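Local coordinates for globin protein (Ramazzottius varieornatus, PDB 5ZIQ), which binds a heme b whose iron is hexacoordinated, and is probably an oxygen-binding or oxygen-carrying globin, although its physiological role is not established, at residues A[28-32]-A[96-100]; A[21-27]-A[152-157]; A[131-135]-A[158-162]. One frame throughout, in Å; residues are numbered along the deposited sequence.

Interaction 1. Residues A[28-32]-A[96-100]; sequences KFSLV and VQDSD
Val96, the residue that gives up most surface here, sits in the last turn of helix 79-97 and points its CA-CB bond toward segment 28-32, in the first half of helix 25-38. The segment 28-32 is regular α-helix, with Val32 N bonded to Lys28 O (3.0 Å). Segment 96-100 leaves helical geometry at Asp98 (phi/psi -103/22°) and bends into the following turn. Two CA pairs set the register: Val32 lies opposite Val96 at 6.6 Å and Lys28 opposite Ser99 at 7.8 Å. With chi1 near 180° (t), Val96 brings CG1 to 4.2 Å from Val32 CG2, and its CG2 to 4.5 Å from Leu31 CD2. The same Val96 side chain also meets Trp157 of helix 148-170.

Lys28 points toward the other segment and, with chi1 to chi4 t, t, p, t, bends at chi3 so that NZ turns to Asp100. Its CD passes 4.2 Å from Ser99 CB, and NZ reaches Asp100 OD1 at 2.9 Å, a hydrogen-bonded salt bridge on the solvent side, where Asp100 is exposed. Ser99, three residues after Val96, turns its hydroxyl back on its own segment: OG donates to Val96 O (2.7 Å), the carbonyl that also accepts from Ser99 N (3.1 Å). The polar group is thus satisfied at the helix end while OG lies loosely near Leu31 CD2 (4.3 Å) and Val32 CG2 (4.4 Å). An apolar patch of branched side chains, closed on the solvent side by an ion pair, joins the A helix to the end of the E helix and the EF corner of the globin fold.

Interaction 2. Residues A[21-27]-A[152-157]; sequences FPLTARD and RIYKIW. With EDO (1,2-ethanediol), chain I; SO4 (sulfate ion), chain F.
In this A/H contact of the globin fold, the lead-in and first turn of helix 25-38 lie across segment 152-157 of helix 148-170. CA atoms pair Asp27 with Ile153 (6.6 Å) and Pro22 with Trp157 (6.9 Å). Leu23 (chi1 m, chi2 t) is the main bump, filling a hollow lined by Ile153, Ile156 and Trp157: CD1 lies 3.7 Å from Ile153 CG2 and 4.3 Å from Trp157 CB, CD2 3.8 Å from Ile156 CG2. Pro22 CB rests on Ile156 CG2 (4.0 Å); Phe21 CZ touches Trp157 CD1 (3.8 Å), the rings meeting rim to rim, planes at 53°. Thr24 N-caps helix 25-38, its OG1 accepting from Asp27 N (3.1 Å) and donating to a sulfate, probably from the crystallisation liquor. Arg152 forms a two-pronged salt bridge with Asp27 (NH2 to OD1 3.0 Å, NH1 to OD2 2.9 Å); its NH2 also binds Asn149. An ethanediol of like origin sits beside Asp27, its O1 accepting from Thr24 N (2.9 Å) and donating to Asp27 OD2 (2.7 Å).

Interaction 3. Residues A[131-135]-A[158-162]; sequences EKCLV and ISWTT
The G and H helices of the globin fold run roughly antiparallel here, the axes of 131-135 and 158-162 crossing at 145° with a closest approach of 11.1 Å. Both segments are regular α-helix, with Val135 N bonded to Glu131 O (2.9 Å) and Thr162 N to Ile158 O (3.0 Å). Glu131 and Ile158 face each other, their CA atoms 6.5 Å apart, and these two lose the most surface to the contact.

Ile158 (chi1 m, chi2 t) opens the segment by reaching across to helix 131-135. Its CD1 is 3.8 Å from both Leu134 CD2 and Val135 CG2, while its CG2 lies 3.5 Å from CG of Glu131, so the aliphatic part of the glutamate joins the apolar packing. Ser159 comes next, nearer the surface. Its OG donates to Lys155 O one turn back and is bridged to Glu131 OE1 by two waters. Water 1 donates to Glu131 OE1 and to Ser159 OG, 2.7 Å from each; water 2 lies 2.8 Å from Ser159 OG and 3.3 Å from Glu131 OE1. Trp160 turns its CA-CB bond away and packs on helix 102-115. Thr161 keeps its hydroxyl within the helix, OG1 donating to Ile158 O at 2.8 Å. Thr162 ends the segment, its side chain about 6 Å from the heme. With Thr162 chi1 m and Glu131 chi1 m, chi2 t, a direct hydrogen bond joins the helices, Thr162 OG1 donating to Glu131 OE2 at a short 2.6 Å.

Overall arrangement
Helix 25-38 takes part in interactions 1 and 2, helix 148-170 in interactions 2 and 3, so the A helix is held against E and H while H also pairs with G. Interactions 1 and 2, their centres about 9 Å apart, form a continuous peripheral layer in which Val96 CG2 meets Trp157 CZ2 at 3.5 Å; both close apolar packing with an ion pair on the solvent side. The centre of interaction 3 lies about 6 Å from the centre of the chain and nearer the heme; its polar part is a hydroxyl-carboxylate bond plus bridging waters. Pro22 CG against Trp160 CG (3.6 Å) links interaction 2 to it, whereas interactions 1 and 3 do not touch.

Interaction 1. Residues A[28-32]-A[96-100]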
ATOM      1  N   LYS A  28       8.742  -9.031  12.887  1.00  9.42           N
ATOM      2  CA  LYS A  28       7.405  -9.391  12.441  1.00  9.43           C
ATOM      3  C   LYS A  28       6.369  -9.053  13.495  1.00  9.60           C
ATOM      4  O   LYS A  28       5.321  -8.514  13.162  1.00  9.83           O
ATOM      5  CB  LYS A  28       7.332 -10.861  12.057  1.00 10.15           C
ATOM      6  CG  LYS A  28       5.983 -11.311  11.508  1.00 11.99           C
ATOM      7  CD  LYS A  28       6.028 -12.754  11.014  1.00 14.24           C
ATOM      8  CE  LYS A  28       6.324 -13.758  12.110  1.00 16.85           C
ATOM      9  NZ  LYS A  28       6.275 -15.116  11.508  1.00 21.91           N
ATOM     10  N   PHE A  29       6.655  -9.361  14.765  1.00 10.08           N
ATOM     11  CA  PHE A  29       5.701  -9.011  15.807  1.00 10.35           C
ATOM     12  C   PHE A  29       5.529  -7.496  15.894  1.00 10.19           C
ATOM     13  O   PHE A  29       4.390  -7.020  16.027  1.00 11.58           O
ATOM     14  CB  PHE A  29       6.138  -9.581  17.165  1.00 11.56           C
ATOM     15  CG  PHE A  29       5.159  -9.293  18.268  1.00 13.10           C
ATOM     16  CD1 PHE A  29       3.882  -9.854  18.227  1.00 15.92           C
ATOM     17  CD2 PHE A  29       5.493  -8.435  19.318  1.00 16.14           C
ATOM     18  CE1 PHE A  29       2.961  -9.604  19.247  1.00 17.56           C
ATOM     19  CE2 PHE A  29       4.584  -8.182  20.342  1.00 17.52           C
ATOM     20  CZ  PHE A  29       3.316  -8.761  20.292  1.00 18.62           C
ATOM     21  N   SER A  30       6.632  -6.744  15.757  1.00 10.30           N
ATOM     22  CA  SER A  30       6.555  -5.267  15.777  1.00 10.56           C
ATOM     23  C   SER A  30       5.661  -4.753  14.638  1.00 10.80           C
ATOM     24  O   SER A  30       4.840  -3.841  14.831  1.00 11.35           O
ATOM     25  CB  SER A  30       7.952  -4.644  15.687  1.00 11.05           C
ATOM     26  OG  SER A  30       8.698  -4.894  16.871  1.00 12.78           O
ATOM     27  N   LEU A  31       5.819  -5.331  13.451  1.00 10.27           N
ATOM     28  CA  LEU A  31       4.964  -5.012  12.308  1.00  9.24           C
ATOM     29  C   LEU A  31       3.476  -5.274  12.608  1.00  9.34           C
ATOM     30  O   LEU A  31       2.649  -4.399  12.425  1.00  9.71           O
ATOM     31  CB  LEU A  31       5.398  -5.799  11.061  1.00  9.02           C
ATOM     32  CG  LEU A  31       4.409  -5.704   9.882  1.00  9.99           C
ATOM     33  CD1 LEU A  31       4.408  -4.325   9.245  1.00 12.27           C
ATOM     34  CD2 LEU A  31       4.664  -6.777   8.837  1.00 11.11           C
ATOM     35  N   VAL A  32       3.160  -6.486  13.065  1.00  9.80           N
ATOM     36  CA  VAL A  32       1.777  -6.866  13.332  1.00 11.31           C
ATOM     37  C   VAL A  32       1.152  -5.940  14.395  1.00 11.91           C
ATOM     38  O   VAL A  32       0.013  -5.490  14.221  1.00 11.92           O
ATOM     39  CB  VAL A  32       1.684  -8.371  13.689  1.00 13.02           C
ATOM     40  CG1 VAL A  32       0.284  -8.761  14.159  1.00 17.07           C
ATOM     41  CG2 VAL A  32       2.085  -9.203  12.482  1.00 14.31           C
ATOM     42  N   VAL A  96      -0.381  -8.102   5.744  1.00  9.17           N
ATOM     43  CA  VAL A  96      -0.053  -8.229   7.166  1.00  9.01           C
ATOM     44  C   VAL A  96      -0.789  -9.411   7.802  1.00  9.86           C
ATOM     45  O   VAL A  96      -0.172 -10.183   8.545  1.00 11.47           O
ATOM     46  CB  VAL A  96      -0.310  -6.925   7.967  1.00  9.56           C
ATOM     47  CG1 VAL A  96      -0.019  -7.137   9.450  1.00 11.31           C
ATOM     48  CG2 VAL A  96       0.556  -5.789   7.426  1.00  9.99           C
ATOM     49  N   GLN A  97      -2.091  -9.551   7.494  1.00 10.73           N
ATOM     50  CA  GLN A  97      -2.884 -10.698   7.959  1.00 12.09           C
ATOM     51  C   GLN A  97      -2.290 -12.039   7.614  1.00 11.22           C
ATOM     52  O   GLN A  97      -2.435 -12.984   8.386  1.00 12.50           O
ATOM     53  CB  GLN A  97      -4.279 -10.685   7.349  1.00 13.30           C
ATOM     54  CG  GLN A  97      -5.194  -9.656   7.953  1.00 15.74           C
ATOM     55  CD  GLN A  97      -6.501  -9.649   7.232  1.00 16.33           C
ATOM     56  OE1 GLN A  97      -7.261 -10.622   7.262  1.00 18.34           O
ATOM     57  NE2 GLN A  97      -6.762  -8.554   6.544  1.00 15.45           N
ATOM     58  N   ASP A  98      -1.600 -12.098   6.478  1.00 10.87           N
ATOM     59  CA  ASP A  98      -1.045 -13.341   5.960  1.00 11.37           C
ATOM     60  C   ASP A  98       0.451 -13.471   6.182  1.00 10.31           C
ATOM     61  O   ASP A  98       1.142 -14.263   5.486  1.00 11.47           O
ATOM     62  CB  ASP A  98      -1.387 -13.447   4.475  1.00 13.05           C
ATOM     63  CG  ASP A  98      -2.878 -13.655   4.236  1.00 14.15           C
ATOM     64  OD1 ASP A  98      -3.584 -14.146   5.135  1.00 19.01           O
ATOM     65  OD2 ASP A  98      -3.339 -13.382   3.120  1.00 13.99           O
ATOM     66  N   SER A  99       0.970 -12.737   7.162  1.00 10.58           N
ATOM     67  CA  SER A  99       2.422 -12.755   7.442  1.00 11.69           C
ATOM     68  C   SER A  99       2.953 -14.153   7.777  1.00 11.78           C
ATOM     69  O   SER A  99       4.117 -14.439   7.535  1.00 13.67           O
ATOM     70  CB  SER A  99       2.763 -11.830   8.618  1.00 12.70           C
ATOM     71  OG  SER A  99       2.536 -10.465   8.308  1.00 13.00           O
ATOM     72  N   ASP A 100       2.098 -15.007   8.330  1.00 11.75           N
ATOM     73  CA  ASP A 100       2.495 -16.374   8.678  1.00 12.29           C
ATOM     74  C   ASP A 100       2.083 -17.418   7.654  1.00 13.08           C
ATOM     75  O   ASP A 100       2.224 -18.627   7.908  1.00 17.75           O
ATOM     76  CB  ASP A 100       1.931 -16.774  10.038  1.00 14.62           C
ATOM     77  CG  ASP A 100       2.558 -16.025  11.202  1.00 17.73           C
ATOM     78  OD1 ASP A 100       3.468 -15.208  11.016  1.00 23.22           O
ATOM     79  OD2 ASP A 100       2.137 -16.290  12.347  1.00 25.11           O
TER

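Interaction 2. Residues A[21-27]-A[152-157]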
ATOM      1  N   PHE A  21       9.913 -15.018   4.433  1.00 11.04           N
ATOM      2  CA  PHE A  21       9.392 -13.742   4.905  1.00 10.59           C
ATOM      3  C   PHE A  21      10.597 -12.918   5.373  1.00  9.90           C
ATOM      4  O   PHE A  21      11.467 -13.455   6.021  1.00  9.68           O
ATOM      5  CB  PHE A  21       8.404 -13.982   6.048  1.00 10.92           C
ATOM      6  CG  PHE A  21       7.619 -12.758   6.427  1.00 10.27           C
ATOM      7  CD1 PHE A  21       6.635 -12.275   5.577  1.00 11.95           C
ATOM      8  CD2 PHE A  21       7.906 -12.063   7.587  1.00 10.06           C
ATOM      9  CE1 PHE A  21       5.911 -11.119   5.905  1.00 11.56           C
ATOM     10  CE2 PHE A  21       7.201 -10.897   7.921  1.00 10.25           C
ATOM     11  CZ  PHE A  21       6.194 -10.447   7.083  1.00  9.82           C
ATOM     12  N   PRO A  22      10.654 -11.613   5.018  1.00  9.23           N
ATOM     13  CA  PRO A  22      11.914 -10.884   5.268  1.00  8.43           C
ATOM     14  C   PRO A  22      12.219 -10.627   6.739  1.00  8.52           C
ATOM     15  O   PRO A  22      13.374 -10.591   7.129  1.00  8.70           O
ATOM     16  CB  PRO A  22      11.705  -9.565   4.504  1.00  9.15           C
ATOM     17  CG  PRO A  22      10.204  -9.409   4.393  1.00  9.83           C
ATOM     18  CD  PRO A  22       9.706 -10.810   4.211  1.00 10.49           C
ATOM     19  N   LEU A  23      11.190 -10.384   7.551  1.00  8.48           N
ATOM     20  CA  LEU A  23      11.428  -9.929   8.928  1.00  8.28           C
ATOM     21  C   LEU A  23      11.745 -11.055   9.890  1.00  8.81           C
ATOM     22  O   LEU A  23      11.150 -12.137   9.796  1.00 10.13           O
ATOM     23  CB  LEU A  23      10.201  -9.152   9.454  1.00  8.44           C
ATOM     24  CG  LEU A  23       9.762  -7.960   8.595  1.00  8.67           C
ATOM     25  CD1 LEU A  23       8.488  -7.365   9.218  1.00  9.29           C
ATOM     26  CD2 LEU A  23      10.884  -6.924   8.488  1.00  9.93           C
ATOM     27  N   THR A  24      12.644 -10.792  10.832  1.00 10.10           N
ATOM     28  CA  THR A  24      12.858 -11.725  11.945  1.00 10.78           C
ATOM     29  C   THR A  24      11.583 -11.856  12.761  1.00 11.04           C
ATOM     30  O   THR A  24      10.679 -11.028  12.614  1.00 10.96           O
ATOM     31  CB  THR A  24      13.949 -11.215  12.884  1.00 10.72           C
ATOM     32  OG1 THR A  24      13.507  -9.978  13.474  1.00 10.90           O
ATOM     33  CG2 THR A  24      15.261 -10.991  12.133  1.00 11.61           C
ATOM     34  N   ALA A  25      11.511 -12.859  13.646  1.00 12.59           N
ATOM     35  CA  ALA A  25      10.306 -13.003  14.473  1.00 12.50           C
ATOM     36  C   ALA A  25      10.017 -11.755  15.278  1.00 11.64           C
ATOM     37  O   ALA A  25       8.852 -11.321  15.354  1.00 12.78           O
ATOM     38  CB  ALA A  25      10.407 -14.234  15.376  1.00 15.35           C
ATOM     39  N   ARG A  26      11.049 -11.150  15.864  1.00 13.31           N
ATOM     40  CA  ARG A  26      10.863  -9.928  16.645  1.00 13.51           C
ATOM     41  C   ARG A  26      10.344  -8.778  15.775  1.00 12.53           C
ATOM     42  O   ARG A  26       9.398  -8.088  16.159  1.00 12.97           O
ATOM     43  CB  ARG A  26      12.126  -9.531  17.423  1.00 15.85           C
ATOM     44  CG  ARG A  26      12.461 -10.451  18.593  1.00 20.65           C
ATOM     45  CD  ARG A  26      13.958 -10.476  18.876  1.00 26.67           C
ATOM     46  NE  ARG A  26      14.337 -11.409  19.950  1.00 35.77           N
ATOM     47  CZ  ARG A  26      14.360 -12.747  19.856  1.00 41.27           C
ATOM     48  NH1 ARG A  26      14.736 -13.473  20.904  1.00 41.10           N
ATOM     49  NH2 ARG A  26      14.012 -13.374  18.733  1.00 45.18           N
ATOM     50  N   ASP A  27      10.915  -8.610  14.590  1.00 11.81           N
ATOM     51  CA  ASP A  27      10.468  -7.529  13.701  1.00 10.35           C
ATOM     52  C   ASP A  27       9.065  -7.769  13.148  1.00  9.25           C
ATOM     53  O   ASP A  27       8.287  -6.815  12.988  1.00  9.04           O
ATOM     54  CB  ASP A  27      11.472  -7.280  12.573  1.00 10.50           C
ATOM     55  CG  ASP A  27      12.709  -6.512  13.026  1.00 10.85           C
ATOM     56  OD1 ASP A  27      12.807  -6.066  14.200  1.00 11.92           O
ATOM     57  OD2 ASP A  27      13.611  -6.335  12.150  1.00 11.11           O
ATOM     58  N   ARG A 152      12.337   1.615  10.084  1.00  9.07           N
ATOM     59  CA  ARG A 152      13.263   0.616   9.528  1.00  8.79           C
ATOM     60  C   ARG A 152      12.484  -0.612   9.039  1.00  9.13           C
ATOM     61  O   ARG A 152      12.692  -1.098   7.917  1.00  9.45           O
ATOM     62  CB  ARG A 152      14.295   0.203  10.584  1.00  8.56           C
ATOM     63  CG  ARG A 152      15.273  -0.889  10.145  1.00  8.80           C
ATOM     64  CD  ARG A 152      16.146  -1.337  11.310  1.00  9.00           C
ATOM     65  NE  ARG A 152      15.412  -1.887  12.448  1.00  9.55           N
ATOM     66  CZ  ARG A 152      14.958  -3.135  12.522  1.00 10.16           C
ATOM     67  NH1 ARG A 152      15.179  -4.013  11.556  1.00 10.43           N
ATOM     68  NH2 ARG A 152      14.274  -3.515  13.594  1.00 11.31           N
ATOM     69  N   ILE A 153      11.596  -1.112   9.895  1.00  8.83           N
ATOM     70  CA  ILE A 153      10.851  -2.352   9.589  1.00  7.91           C
ATOM     71  C   ILE A 153       9.900  -2.121   8.418  1.00  8.01           C
ATOM     72  O   ILE A 153       9.815  -2.967   7.500  1.00  8.38           O
ATOM     73  CB  ILE A 153      10.078  -2.864  10.832  1.00  8.50           C
ATOM     74  CG1 ILE A 153      11.092  -3.335  11.886  1.00  9.24           C
ATOM     75  CG2 ILE A 153       9.008  -3.925  10.478  1.00 10.17           C
ATOM     76  CD1 ILE A 153      10.514  -3.511  13.275  1.00 10.51           C
ATOM     77  N   TYR A 154       9.171  -1.000   8.441  1.00  8.22           N
ATOM     78  CA  TYR A 154       8.265  -0.706   7.326  1.00  8.34           C
ATOM     79  C   TYR A 154       8.997  -0.567   5.998  1.00  8.10           C
ATOM     80  O   TYR A 154       8.497  -1.038   4.983  1.00  9.40           O
ATOM     81  CB  TYR A 154       7.400   0.540   7.590  1.00  8.46           C
ATOM     82  CG  TYR A 154       6.164   0.259   8.442  1.00  9.16           C
ATOM     83  CD1 TYR A 154       5.155  -0.616   7.995  1.00  9.58           C
ATOM     84  CD2 TYR A 154       5.997   0.880   9.694  1.00 10.21           C
ATOM     85  CE1 TYR A 154       4.026  -0.871   8.781  1.00 10.69           C
ATOM     86  CE2 TYR A 154       4.856   0.625  10.486  1.00 10.54           C
ATOM     87  CZ  TYR A 154       3.890  -0.256  10.015  1.00 10.88           C
ATOM     88  OH  TYR A 154       2.756  -0.505  10.776  1.00 10.98           O
ATOM     89  N   LYS A 155      10.195   0.016   6.009  1.00  8.55           N
ATOM     90  CA  LYS A 155      10.943   0.178   4.761  1.00  9.47           C
ATOM     91  C   LYS A 155      11.295  -1.212   4.204  1.00  8.90           C
ATOM     92  O   LYS A 155      11.147  -1.433   2.998  1.00 10.01           O
ATOM     93  CB  LYS A 155      12.170   1.051   4.985  1.00 10.43           C
ATOM     94  CG  LYS A 155      11.833   2.539   5.058  1.00 14.53           C
ATOM     95  CD  LYS A 155      13.089   3.331   5.378  1.00 19.64           C
ATOM     96  CE  LYS A 155      12.807   4.832   5.394  1.00 24.33           C
ATOM     97  NZ  LYS A 155      13.997   5.617   5.821  1.00 31.01           N
ATOM     98  N   ILE A 156      11.696  -2.148   5.078  1.00  8.64           N
ATOM     99  CA  ILE A 156      12.039  -3.502   4.626  1.00  7.75           C
ATOM    100  C   ILE A 156      10.810  -4.214   4.068  1.00  7.76           C
ATOM    101  O   ILE A 156      10.832  -4.817   2.972  1.00  8.49           O
ATOM    102  CB  ILE A 156      12.601  -4.356   5.793  1.00  7.66           C
ATOM    103  CG1 ILE A 156      13.943  -3.772   6.276  1.00  8.54           C
ATOM    104  CG2 ILE A 156      12.751  -5.827   5.368  1.00  8.62           C
ATOM    105  CD1 ILE A 156      14.444  -4.359   7.596  1.00 10.48           C
ATOM    106  N   TRP A 157       9.731  -4.165   4.840  1.00  7.05           N
ATOM    107  CA  TRP A 157       8.540  -4.925   4.489  1.00  8.23           C
ATOM    108  C   TRP A 157       7.835  -4.317   3.272  1.00  7.85           C
ATOM    109  O   TRP A 157       7.429  -5.043   2.359  1.00  8.28           O
ATOM    110  CB  TRP A 157       7.613  -5.016   5.709  1.00  8.65           C
ATOM    111  CG  TRP A 157       6.303  -5.702   5.425  1.00  9.39           C
ATOM    112  CD1 TRP A 157       6.069  -7.044   5.374  1.00 10.17           C
ATOM    113  CD2 TRP A 157       5.065  -5.059   5.179  1.00 10.03           C
ATOM    114  NE1 TRP A 157       4.735  -7.280   5.122  1.00 10.37           N
ATOM    115  CE2 TRP A 157       4.093  -6.075   4.989  1.00 10.34           C
ATOM    116  CE3 TRP A 157       4.673  -3.710   5.097  1.00 10.36           C
ATOM    117  CZ2 TRP A 157       2.743  -5.786   4.714  1.00 12.67           C
ATOM    118  CZ3 TRP A 157       3.328  -3.420   4.832  1.00 12.89           C
ATOM    119  CH2 TRP A 157       2.385  -4.462   4.630  1.00 13.44           C
TER
HETATM  120  C1  EDO I1005      14.790  -8.128   9.170  1.00 11.94           C
HETATM  121  O1  EDO I1005      14.089  -8.338  10.403  1.00 11.01           O
HETATM  122  C2  EDO I1005      16.011  -7.231   9.346  1.00 13.05           C
HETATM  123  O2  EDO I1005      17.045  -7.788  10.167  1.00 11.70           O
HETATM  124  S   SO4 F1002      16.453 -10.294  15.894  0.90 17.30           S
HETATM  125  O1  SO4 F1002      16.995  -9.494  17.012  0.90 20.99           O
HETATM  126  O2  SO4 F1002      17.491 -10.359  14.840  0.90 15.50           O
HETATM  127  O3  SO4 F1002      16.198 -11.667  16.372  0.90 21.98           O
HETATM  128  O4  SO4 F1002      15.179  -9.648  15.544  0.90 16.41           O

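Interaction 3. Residues A[131-135]-A[158-162]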
ATOM      1  N   GLU A 131       4.763   3.325  -2.366  1.00 19.01           N
ATOM      2  CA  GLU A 131       5.511   3.139  -1.096  1.00 18.74           C
ATOM      3  C   GLU A 131       5.583   4.388  -0.236  1.00 17.75           C
ATOM      4  O   GLU A 131       5.254   4.332   0.936  1.00 15.66           O
ATOM      5  CB  GLU A 131       6.947   2.644  -1.332  1.00 19.59           C
ATOM      6  CG  GLU A 131       7.040   1.344  -2.087  1.00 18.71           C
ATOM      7  CD  GLU A 131       8.457   0.826  -2.164  1.00 22.23           C
ATOM      8  OE1 GLU A 131       9.398   1.405  -1.567  1.00 27.30           O
ATOM      9  OE2 GLU A 131       8.636  -0.174  -2.841  1.00 20.84           O
ATOM     10  N   LYS A 132       6.015   5.509  -0.829  1.00 16.38           N
ATOM     11  CA  LYS A 132       6.111   6.788  -0.120  1.00 17.62           C
ATOM     12  C   LYS A 132       4.748   7.210   0.392  1.00 13.46           C
ATOM     13  O   LYS A 132       4.656   7.817   1.435  1.00 15.24           O
ATOM     14  CB  LYS A 132       6.677   7.908  -1.023  1.00 20.01           C
ATOM     15  CG  LYS A 132       8.202   8.026  -1.042  1.00 26.42           C
ATOM     16  CD  LYS A 132       8.708   8.908  -2.183  1.00 30.47           C
ATOM     17  CE  LYS A 132       8.955  10.346  -1.743  1.00 27.19           C
ATOM     18  NZ  LYS A 132      10.015  10.990  -2.537  1.00 37.65           N
ATOM     19  N   CYS A 133       3.700   6.884  -0.357  1.00 13.68           N
ATOM     20  CA  CYS A 133       2.327   7.245   0.028  1.00 12.54           C
ATOM     21  C   CYS A 133       1.848   6.452   1.227  1.00 12.42           C
ATOM     22  O   CYS A 133       1.244   7.021   2.136  1.00 11.44           O
ATOM     23  CB  CYS A 133       1.371   7.087  -1.144  1.00 12.83           C
ATOM     24  SG  CYS A 133       1.846   8.140  -2.524  1.00 17.08           S
ATOM     25  N   LEU A 134       2.132   5.144   1.236  1.00 11.03           N
ATOM     26  CA  LEU A 134       1.852   4.326   2.410  1.00  9.73           C
ATOM     27  C   LEU A 134       2.664   4.794   3.605  1.00 10.82           C
ATOM     28  O   LEU A 134       2.117   4.937   4.691  1.00 10.88           O
ATOM     29  CB  LEU A 134       2.097   2.835   2.135  1.00 10.31           C
ATOM     30  CG  LEU A 134       1.835   1.919   3.334  1.00  9.31           C
ATOM     31  CD1 LEU A 134       0.424   2.050   3.918  1.00 10.37           C
ATOM     32  CD2 LEU A 134       2.109   0.481   2.900  1.00 11.69           C
ATOM     33  N   VAL A 135       3.957   5.053   3.402  1.00 11.98           N
ATOM     34  CA  VAL A 135       4.787   5.619   4.485  1.00 13.48           C
ATOM     35  C   VAL A 135       4.192   6.922   5.044  1.00 13.27           C
ATOM     36  O   VAL A 135       4.109   7.103   6.260  1.00 14.08           O
ATOM     37  CB  VAL A 135       6.250   5.800   4.022  1.00 14.97           C
ATOM     38  CG1 VAL A 135       7.047   6.666   4.986  1.00 16.84           C
ATOM     39  CG2 VAL A 135       6.896   4.435   3.844  1.00 15.40           C
ATOM     40  N   ILE A 158       7.692  -2.994   3.236  1.00  8.57           N
ATOM     41  CA  ILE A 158       7.039  -2.367   2.070  1.00  8.97           C
ATOM     42  C   ILE A 158       7.850  -2.652   0.804  1.00  9.33           C
ATOM     43  O   ILE A 158       7.261  -2.990  -0.229  1.00 10.79           O
ATOM     44  CB  ILE A 158       6.819  -0.849   2.276  1.00  9.14           C
ATOM     45  CG1 ILE A 158       5.822  -0.620   3.418  1.00  9.25           C
ATOM     46  CG2 ILE A 158       6.313  -0.184   0.992  1.00 11.36           C
ATOM     47  CD1 ILE A 158       5.744   0.818   3.887  1.00 10.92           C
ATOM     48  N   SER A 159       9.179  -2.542   0.889  0.50  9.65           N
ATOM     49  CA  SER A 159      10.048  -2.869  -0.260  0.50  9.58           C
ATOM     50  C   SER A 159       9.834  -4.301  -0.751  0.50  9.14           C
ATOM     51  O   SER A 159       9.699  -4.537  -1.952  0.50 10.71           O
ATOM     52  CB  SER A 159      11.524  -2.651   0.082  0.50 10.01           C
ATOM     53  OG  SER A 159      11.791  -1.271   0.194  0.50 11.85           O
ATOM     54  N   TRP A 160       9.765  -5.238   0.190  1.00  8.85           N
ATOM     55  CA  TRP A 160       9.593  -6.646  -0.147  1.00  8.90           C
ATOM     56  C   TRP A 160       8.235  -6.859  -0.834  1.00  9.65           C
ATOM     57  O   TRP A 160       8.158  -7.541  -1.870  1.00 10.70           O
ATOM     58  CB  TRP A 160       9.741  -7.485   1.114  1.00  9.00           C
ATOM     59  CG  TRP A 160       9.552  -8.957   0.914  1.00 10.19           C
ATOM     60  CD1 TRP A 160      10.526  -9.876   0.609  1.00 11.18           C
ATOM     61  CD2 TRP A 160       8.334  -9.684   1.022  1.00 11.23           C
ATOM     62  NE1 TRP A 160       9.973 -11.136   0.513  1.00 11.52           N
ATOM     63  CE2 TRP A 160       8.636 -11.046   0.772  1.00 11.34           C
ATOM     64  CE3 TRP A 160       7.004  -9.323   1.314  1.00 14.18           C
ATOM     65  CZ2 TRP A 160       7.663 -12.049   0.792  1.00 13.64           C
ATOM     66  CZ3 TRP A 160       6.037 -10.324   1.336  1.00 15.40           C
ATOM     67  CH2 TRP A 160       6.370 -11.670   1.074  1.00 16.08           C
ATOM     68  N   THR A 161       7.167  -6.260  -0.295  1.00  9.79           N
ATOM     69  CA  THR A 161       5.866  -6.371  -0.980  1.00 10.36           C
ATOM     70  C   THR A 161       5.908  -5.823  -2.403  1.00 10.72           C
ATOM     71  O   THR A 161       5.327  -6.439  -3.298  1.00 12.51           O
ATOM     72  CB  THR A 161       4.678  -5.708  -0.221  1.00 11.86           C
ATOM     73  OG1 THR A 161       4.820  -4.277  -0.180  1.00 13.49           O
ATOM     74  CG2 THR A 161       4.571  -6.260   1.183  1.00 11.80           C
ATOM     75  N   THR A 162       6.574  -4.682  -2.622  1.00 11.90           N
ATOM     76  CA  THR A 162       6.670  -4.101  -3.986  1.00 13.53           C
ATOM     77  C   THR A 162       7.352  -5.047  -4.957  1.00 14.18           C
ATOM     78  O   THR A 162       6.911  -5.176  -6.116  1.00 15.86           O
ATOM     79  CB  THR A 162       7.430  -2.775  -3.961  1.00 14.71           C
ATOM     80  OG1 THR A 162       6.658  -1.859  -3.210  1.00 17.10           O
ATOM     81  CG2 THR A 162       7.663  -2.177  -5.394  1.00 16.34           C
TER
HETATM   82  O   HOH W   1      12.092   0.936  -1.351  1.00 34.02           O
HETATM   83  O   HOH W   2      10.793   1.034   1.350  1.00 36.14           O